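Local coordinates for protein phosphoribosylaminoimidazole carboxylase (Treponema denticola, PDB 5C5D) that catalyses the reversible, CO2-dependent carboxylation of 5-aminoimidazole ribonucleotide to 4-carboxy-5-aminoimidazole ribonucleotide in de novo purine biosynthesis, at residues Ile6-Ser11 and Val47-Glu52; Ser13-Ala18 and Tyr32-Gly37. The protein carries 1 engineered substitution. One frame throughout, in Å; residues are numbered along the deposited sequence. Where two conformers were deposited one is given.

Contact 1: Ile6-Ser11 and Val47-Glu52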
ATOM      1  N   ILE D   6      32.400 -11.588  -0.775  1.00 20.31           N
ATOM      2  CA  ILE D   6      31.742 -12.858  -0.922  1.00 20.27           C
ATOM      3  C   ILE D   6      30.304 -12.551  -1.278  1.00 19.45           C
ATOM      4  O   ILE D   6      29.589 -11.942  -0.497  1.00 18.49           O
ATOM      5  CB  ILE D   6      31.791 -13.699   0.367  1.00 20.91           C
ATOM      6  CG1 ILE D   6      33.242 -14.001   0.770  1.00 20.52           C
ATOM      7  CG2 ILE D   6      30.977 -14.965   0.171  1.00 22.01           C
ATOM      8  CD1 ILE D   6      33.925 -12.924   1.626  1.00 21.21           C
ATOM      9  N   ILE D   7      29.897 -13.001  -2.459  1.00 18.77           N
ATOM     10  CA  ILE D   7      28.521 -12.835  -2.917  1.00 19.83           C
ATOM     11  C   ILE D   7      27.807 -14.129  -2.657  1.00 19.77           C
ATOM     12  O   ILE D   7      28.111 -15.136  -3.301  1.00 24.01           O
ATOM     13  CB  ILE D   7      28.459 -12.488  -4.405  1.00 21.45           C
ATOM     14  CG1 ILE D   7      29.295 -11.243  -4.676  1.00 23.76           C
ATOM     15  CG2 ILE D   7      27.000 -12.268  -4.837  1.00 18.48           C
ATOM     16  CD1 ILE D   7      29.463 -10.933  -6.160  1.00 23.32           C
ATOM     17  N   LEU D   8      26.896 -14.134  -1.690  1.00 18.54           N
ATOM     18  CA  LEU D   8      26.204 -15.357  -1.282  1.00 18.92           C
ATOM     19  C   LEU D   8      24.720 -15.253  -1.562  1.00 19.01           C
ATOM     20  O   LEU D   8      24.049 -14.328  -1.076  1.00 19.18           O
ATOM     21  CB  LEU D   8      26.438 -15.633   0.209  1.00 20.20           C
ATOM     22  CG  LEU D   8      25.633 -16.801   0.771  1.00 23.13           C
ATOM     23  CD1 LEU D   8      25.956 -18.121   0.083  1.00 25.88           C
ATOM     24  CD2 LEU D   8      25.871 -16.897   2.270  1.00 23.94           C
ATOM     25  N   MET D   9      24.204 -16.187  -2.359  1.00 19.42           N
ATOM     26  CA  MET D   9      22.807 -16.140  -2.752  1.00 20.65           C
ATOM     27  C   MET D   9      22.060 -17.375  -2.245  1.00 24.21           C
ATOM     28  O   MET D   9      22.644 -18.449  -2.111  1.00 23.75           O
ATOM     29  CB  MET D   9      22.707 -16.048  -4.277  1.00 19.42           C
ATOM     30  CG  MET D   9      23.010 -17.340  -4.944  1.00 23.54           C
ATOM     31  SD  MET D   9      23.182 -17.138  -6.748  1.00 28.84           S
ATOM     32  CE  MET D   9      24.883 -16.608  -6.831  1.00 31.38           C
ATOM     33  N   GLY D  10      20.768 -17.214  -1.984  1.00 22.04           N
ATOM     34  CA  GLY D  10      19.978 -18.275  -1.395  1.00 23.45           C
ATOM     35  C   GLY D  10      19.626 -19.361  -2.373  1.00 23.64           C
ATOM     36  O   GLY D  10      19.368 -20.486  -1.967  1.00 26.05           O
ATOM     37  N   SER D  11      19.618 -19.018  -3.654  1.00 21.37           N
ATOM     38  CA  SER D  11      19.237 -19.959  -4.701  1.00 26.32           C
ATOM     39  C   SER D  11      19.980 -19.698  -5.999  1.00 26.59           C
ATOM     40  O   SER D  11      20.240 -18.548  -6.357  1.00 26.02           O
ATOM     41  CB  SER D  11      17.732 -19.863  -4.964  1.00 30.44           C
ATOM     42  OG  SER D  11      17.377 -20.533  -6.155  1.00 32.55           O
ATOM     43  N   VAL D  47      26.880 -21.983   7.430  1.00 26.41           N
ATOM     44  CA  VAL D  47      27.815 -21.762   8.545  1.00 26.86           C
ATOM     45  C   VAL D  47      29.212 -22.256   8.202  1.00 25.03           C
ATOM     46  O   VAL D  47      30.204 -21.581   8.460  1.00 24.98           O
ATOM     47  CB  VAL D  47      27.317 -22.442   9.827  1.00 29.29           C
ATOM     48  CG1 VAL D  47      28.426 -22.502  10.906  1.00 31.89           C
ATOM     49  CG2 VAL D  47      26.130 -21.697  10.355  1.00 32.01           C
ATOM     50  N   SER D  48      29.306 -23.451   7.631  1.00 26.34           N
ATOM     51  CA  SER D  48      30.599 -24.016   7.292  0.62 28.78           C
ATOM     52  C   SER D  48      31.349 -23.111   6.319  1.00 27.90           C
ATOM     53  O   SER D  48      32.549 -22.859   6.485  1.00 28.40           O
ATOM     54  CB  SER D  48      30.422 -25.420   6.715  0.62 31.59           C
ATOM     55  OG  SER D  48      30.131 -26.312   7.765  0.62 34.19           O
ATOM     56  N   MET D  49      30.631 -22.608   5.326  1.00 25.41           N
ATOM     57  CA  MET D  49      31.185 -21.699   4.334  1.00 24.86           C
ATOM     58  C   MET D  49      31.642 -20.398   4.965  1.00 22.17           C
ATOM     59  O   MET D  49      32.744 -19.917   4.681  1.00 23.65           O
ATOM     60  CB  MET D  49      30.135 -21.399   3.274  1.00 28.26           C
ATOM     61  CG  MET D  49      30.606 -20.544   2.164  1.00 27.69           C
ATOM     62  SD  MET D  49      29.135 -20.003   1.288  1.00 31.86           S
ATOM     63  CE  MET D  49      28.533 -21.599   0.750  1.00 20.99           C
ATOM     64  N   LEU D  50      30.795 -19.839   5.815  1.00 23.03           N
ATOM     65  CA  LEU D  50      31.138 -18.574   6.461  1.00 20.95           C
ATOM     66  C   LEU D  50      32.376 -18.752   7.350  1.00 22.30           C
ATOM     67  O   LEU D  50      33.218 -17.844   7.411  1.00 24.21           O
ATOM     68  CB  LEU D  50      29.983 -18.030   7.283  1.00 19.93           C
ATOM     69  CG  LEU D  50      28.725 -17.639   6.518  1.00 20.59           C
ATOM     70  CD1 LEU D  50      27.679 -17.083   7.467  1.00 22.27           C
ATOM     71  CD2 LEU D  50      29.033 -16.611   5.430  1.00 22.41           C
ATOM     72  N   LYS D  51      32.513 -19.892   8.027  1.00 23.00           N
ATOM     73  CA  LYS D  51      33.691 -20.083   8.888  1.00 23.87           C
ATOM     74  C   LYS D  51      34.973 -20.064   8.059  1.00 28.26           C
ATOM     75  O   LYS D  51      36.007 -19.550   8.497  1.00 27.24           O
ATOM     76  CB  LYS D  51      33.598 -21.379   9.693  1.00 27.83           C
ATOM     77  CG  LYS D  51      32.604 -21.287  10.832  1.00 33.27           C
ATOM     78  CD  LYS D  51      32.597 -22.555  11.684  1.00 38.10           C
ATOM     79  CE  LYS D  51      31.553 -22.485  12.786  1.00 41.76           C
ATOM     80  NZ  LYS D  51      31.439 -23.809  13.485  1.00 47.49           N
ATOM     81  N   GLU D  52      34.915 -20.639   6.865  1.00 25.84           N
ATOM     82  CA  GLU D  52      36.087 -20.655   5.994  1.00 26.85           C
ATOM     83  C   GLU D  52      36.484 -19.228   5.567  1.00 23.88           C
ATOM     84  O   GLU D  52      37.663 -18.866   5.661  1.00 26.95           O
ATOM     85  CB  GLU D  52      35.831 -21.519   4.759  1.00 28.17           C
ATOM     86  CG  GLU D  52      35.782 -23.011   5.070  1.00 34.85           C
ATOM     87  CD  GLU D  52      35.154 -23.838   3.963  1.00 45.80           C
ATOM     88  OE1 GLU D  52      34.750 -23.267   2.930  1.00 49.25           O
ATOM     89  OE2 GLU D  52      35.063 -25.069   4.132  1.00 49.29           O
TER
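Leu-8 turns one branch of its fork onto the sulfur of Met-49, CD1 lying 3.9 Å from SD, while the other branch faces Leu-50, with CD2 a loose 4.5 Å from CD2 of that leucine. The two helix residues thus receive one methyl each. Met-49 runs out nearly straight from the helix: CG anti to its backbone nitrogen (chi1 -177°) and an extended chi2 (-166°) carry SD out to Leu-8, and the bend at chi3 (-62°) turns only the terminal CE aside. The two side chains pass each other at a slant. Strand 4-9 is an inner strand of the parallel sheet, and Leu-8 points from it toward helix 43-54, while Ile-7 and Met-9 pack on helix 15-27 on the other face. Val-76 of helix 72-79 also touches Leu-8, and Phe-79 of that helix touches Leu-50. By way of Gly-10 the strand leads directly into the substrate-binding Ser-11, which uses its backbone N to bond OD2 of Asp-14, also a substrate-binding residue. With methyl groups and a thioether as its touching parts, the contact rests on dispersion and on the exclusion of water, not on directed bonds.

Contact 2: Ser13-Ala18 and Tyr32-Gly37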
ATOM      1  N   SER D  13      18.730 -19.655  -8.635  1.00 27.63           N
ATOM      2  CA  SER D  13      17.837 -18.886  -9.486  1.00 28.98           C
ATOM      3  C   SER D  13      18.229 -17.415  -9.484  1.00 26.53           C
ATOM      4  O   SER D  13      17.806 -16.668 -10.378  1.00 25.80           O
ATOM      5  CB  SER D  13      16.377 -19.055  -9.041  1.00 32.08           C
ATOM      6  OG  SER D  13      16.145 -18.496  -7.755  1.00 37.60           O
ATOM      7  N   ASP D  14      19.026 -17.002  -8.485  1.00 24.16           N
ATOM      8  CA  ASP D  14      19.492 -15.617  -8.355  1.00 22.44           C
ATOM      9  C   ASP D  14      20.799 -15.318  -9.087  1.00 22.62           C
ATOM     10  O   ASP D  14      21.348 -14.228  -8.926  1.00 22.54           O
ATOM     11  CB  ASP D  14      19.716 -15.227  -6.871  1.00 32.31           C
ATOM     12  CG  ASP D  14      18.525 -15.533  -5.950  1.00 35.86           C
ATOM     13  OD1 ASP D  14      17.416 -15.088  -6.282  1.00 30.78           O
ATOM     14  OD2 ASP D  14      18.735 -16.142  -4.845  1.00 35.78           O
ATOM     15  N   MET D  15      21.305 -16.242  -9.891  1.00 20.31           N
ATOM     16  CA  MET D  15      22.672 -16.131 -10.393  1.00 22.49           C
ATOM     17  C   MET D  15      22.844 -14.886 -11.275  1.00 24.74           C
ATOM     18  O   MET D  15      23.866 -14.204 -11.198  1.00 24.61           O
ATOM     19  CB  MET D  15      23.055 -17.407 -11.147  1.00 26.36           C
ATOM     20  CG  MET D  15      24.452 -17.434 -11.733  1.00 26.52           C
ATOM     21  SD  MET D  15      25.771 -17.267 -10.488  1.00 37.04           S
ATOM     22  CE  MET D  15      25.540 -18.762  -9.545  1.00 34.20           C
ATOM     23  N   GLY D  16      21.833 -14.560 -12.068  1.00 23.71           N
ATOM     24  CA  GLY D  16      21.927 -13.395 -12.940  1.00 23.76           C
ATOM     25  C   GLY D  16      22.140 -12.100 -12.176  1.00 24.58           C
ATOM     26  O   GLY D  16      22.914 -11.236 -12.581  1.00 26.05           O
ATOM     27  N   HIS D  17      21.440 -11.970 -11.056  1.00 21.18           N
ATOM     28  CA  HIS D  17      21.556 -10.829 -10.161  1.00 18.41           C
ATOM     29  C   HIS D  17      22.943 -10.771  -9.540  1.00 19.51           C
ATOM     30  O   HIS D  17      23.610  -9.742  -9.546  1.00 19.95           O
ATOM     31  CB  HIS D  17      20.458 -10.948  -9.099  1.00 19.11           C
ATOM     32  CG  HIS D  17      20.323  -9.765  -8.208  1.00 18.80           C
ATOM     33  ND1 HIS D  17      19.693  -8.608  -8.610  1.00 20.05           N
ATOM     34  CD2 HIS D  17      20.680  -9.571  -6.916  1.00 22.72           C
ATOM     35  CE1 HIS D  17      19.685  -7.746  -7.606  1.00 22.19           C
ATOM     36  NE2 HIS D  17      20.271  -8.313  -6.560  1.00 23.52           N
ATOM     37  N   ALA D  18      23.406 -11.915  -9.072  1.00 20.18           N
ATOM     38  CA  ALA D  18      24.760 -12.001  -8.524  1.00 19.77           C
ATOM     39  C   ALA D  18      25.808 -11.616  -9.573  1.00 22.35           C
ATOM     40  O   ALA D  18      26.802 -10.964  -9.254  1.00 23.08           O
ATOM     41  CB  ALA D  18      25.025 -13.396  -8.006  1.00 23.29           C
ATOM     42  N   TYR D  32      36.136 -11.220  -5.993  1.00 25.38           N
ATOM     43  CA  TYR D  32      34.856 -11.703  -5.465  1.00 23.19           C
ATOM     44  C   TYR D  32      34.793 -13.237  -5.513  1.00 23.13           C
ATOM     45  O   TYR D  32      35.561 -13.904  -6.235  1.00 25.33           O
ATOM     46  CB  TYR D  32      33.663 -11.096  -6.234  1.00 23.23           C
ATOM     47  CG  TYR D  32      33.645 -11.516  -7.676  1.00 24.59           C
ATOM     48  CD1 TYR D  32      33.131 -12.744  -8.038  1.00 25.75           C
ATOM     49  CD2 TYR D  32      34.131 -10.679  -8.667  1.00 27.99           C
ATOM     50  CE1 TYR D  32      33.129 -13.154  -9.361  1.00 29.10           C
ATOM     51  CE2 TYR D  32      34.117 -11.066  -9.987  1.00 25.59           C
ATOM     52  CZ  TYR D  32      33.619 -12.317 -10.324  1.00 30.98           C
ATOM     53  OH  TYR D  32      33.594 -12.747 -11.636  1.00 35.67           O
ATOM     54  N   ALA D  33      33.919 -13.785  -4.680  1.00 22.32           N
ATOM     55  CA  ALA D  33      33.550 -15.186  -4.730  1.00 25.13           C
ATOM     56  C   ALA D  33      32.048 -15.240  -4.813  1.00 25.11           C
ATOM     57  O   ALA D  33      31.389 -14.441  -4.186  1.00 27.90           O
ATOM     58  CB  ALA D  33      34.045 -15.909  -3.508  1.00 25.80           C
ATOM     59  N   ILE D  34      31.523 -16.154  -5.637  1.00 23.36           N
ATOM     60  CA  ILE D  34      30.083 -16.363  -5.742  1.00 21.16           C
ATOM     61  C   ILE D  34      29.735 -17.729  -5.207  1.00 23.80           C
ATOM     62  O   ILE D  34      30.307 -18.734  -5.631  1.00 26.23           O
ATOM     63  CB  ILE D  34      29.602 -16.255  -7.177  1.00 30.21           C
ATOM     64  CG1 ILE D  34      29.853 -14.853  -7.683  1.00 28.94           C
ATOM     65  CG2 ILE D  34      28.100 -16.601  -7.256  1.00 30.15           C
ATOM     66  CD1 ILE D  34      29.514 -14.654  -9.148  1.00 34.99           C
ATOM     67  N   ARG D  35      28.800 -17.741  -4.262  1.00 21.81           N
ATOM     68  CA  ARG D  35      28.404 -18.962  -3.570  1.00 22.64           C
ATOM     69  C   ARG D  35      26.896 -19.032  -3.432  1.00 22.06           C
ATOM     70  O   ARG D  35      26.197 -18.021  -3.496  1.00 22.98           O
ATOM     71  CB  ARG D  35      29.041 -19.049  -2.188  1.00 21.52           C
ATOM     72  CG  ARG D  35      30.571 -18.921  -2.158  1.00 21.27           C
ATOM     73  CD  ARG D  35      31.208 -20.105  -2.853  1.00 23.22           C
ATOM     74  NE  ARG D  35      30.878 -21.385  -2.235  1.00 27.00           N
ATOM     75  CZ  ARG D  35      31.547 -21.945  -1.223  1.00 29.34           C
ATOM     76  NH1 ARG D  35      32.624 -21.370  -0.698  1.00 29.11           N
ATOM     77  NH2 ARG D  35      31.164 -23.134  -0.773  1.00 28.96           N
ATOM     78  N   ILE D  36      26.420 -20.249  -3.229  1.00 23.40           N
ATOM     79  CA  ILE D  36      25.018 -20.531  -3.030  1.00 23.58           C
ATOM     80  C   ILE D  36      24.775 -21.245  -1.706  1.00 26.78           C
ATOM     81  O   ILE D  36      25.442 -22.220  -1.382  1.00 26.45           O
ATOM     82  CB  ILE D  36      24.474 -21.408  -4.180  1.00 26.76           C
ATOM     83  CG1 ILE D  36      24.555 -20.646  -5.500  1.00 24.19           C
ATOM     84  CG2 ILE D  36      23.019 -21.778  -3.943  1.00 28.60           C
ATOM     85  CD1 ILE D  36      24.351 -21.547  -6.728  1.00 23.65           C
ATOM     86  N   GLY D  37      23.790 -20.772  -0.962  1.00 23.32           N
ATOM     87  CA  GLY D  37      23.390 -21.431   0.257  1.00 26.07           C
ATOM     88  C   GLY D  37      22.191 -20.749   0.856  1.00 26.55           C
ATOM     89  O   GLY D  37      22.107 -19.521   0.860  1.00 24.40           O
TER
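Ala-18 N donates to Asp-14 O at 3.1 Å, closing the first turn of helix 15-27 around Met-15, whose side chain reaches across to Ile-34 and Ile-36. In the methionine, CG swings away from the backbone N to lie beside the carbonyl carbon (chi1 180°), and the chain then curls through two bends (chi2 60°, chi3 65°) into a hook whose end lies over the strand. Ile-34 takes both outer atoms of the hook on a single methyl: its CG2 is 4.0 Å from Met-15 SD, and Met-15 CE is hardly farther from it, at 4.1 Å. The same CE lies 4.1 Å from Ile-36 CD1, so the thioether methyl spans two alternate residues of one strand face. Met-15 crosses Ile-36 at about a right angle but meets Ile-34 more obliquely. The pieces belong to the beta-alpha-beta unit of strand 4-9, helix 15-27 and strand 31-36, the crossover in which the helix covers two neighbouring parallel strands. Ala-18 CB, directed at the sheet, makes a marginal approach of 4.5 Å to Ile-34 CG2 and also packs on Met-9 of strand 4-9. The substrate-binding Asp-14 holds the N-cap position, though its side chain makes no capping bond. Strand 31-36 is outermost within the chain, and Asp-154 of the second subunit meets it there, hydrogen-bonded to Ile-36 N and salt-bridged to Arg-35 NH2.

Overall arrangement
Contacts 1 and 2 are both buried and pack helices on opposite faces of one parallel sheet, on adjacent strands. Contact 1 uses inner strand 4-9 with helix 43-54; contact 2 uses strand 31-36, outermost within the chain, with helix 15-27. The strands are joined by probable backbone hydrogen bonds, Ile-7 N to Ala-33 O at 2.7 Å and Met-9 O to Gly-37 N at 2.8 Å. Each contact is apolar and includes a methionine; strand residue Leu-8 is the shared partner in contact 1, helix residue Met-15 in contact 2. The second subunit reaches both, contact 2 more extensively, with polar bonds besides apolar packing. Arg-35 bridges the two, touching Met-49 from the strand of contact 2.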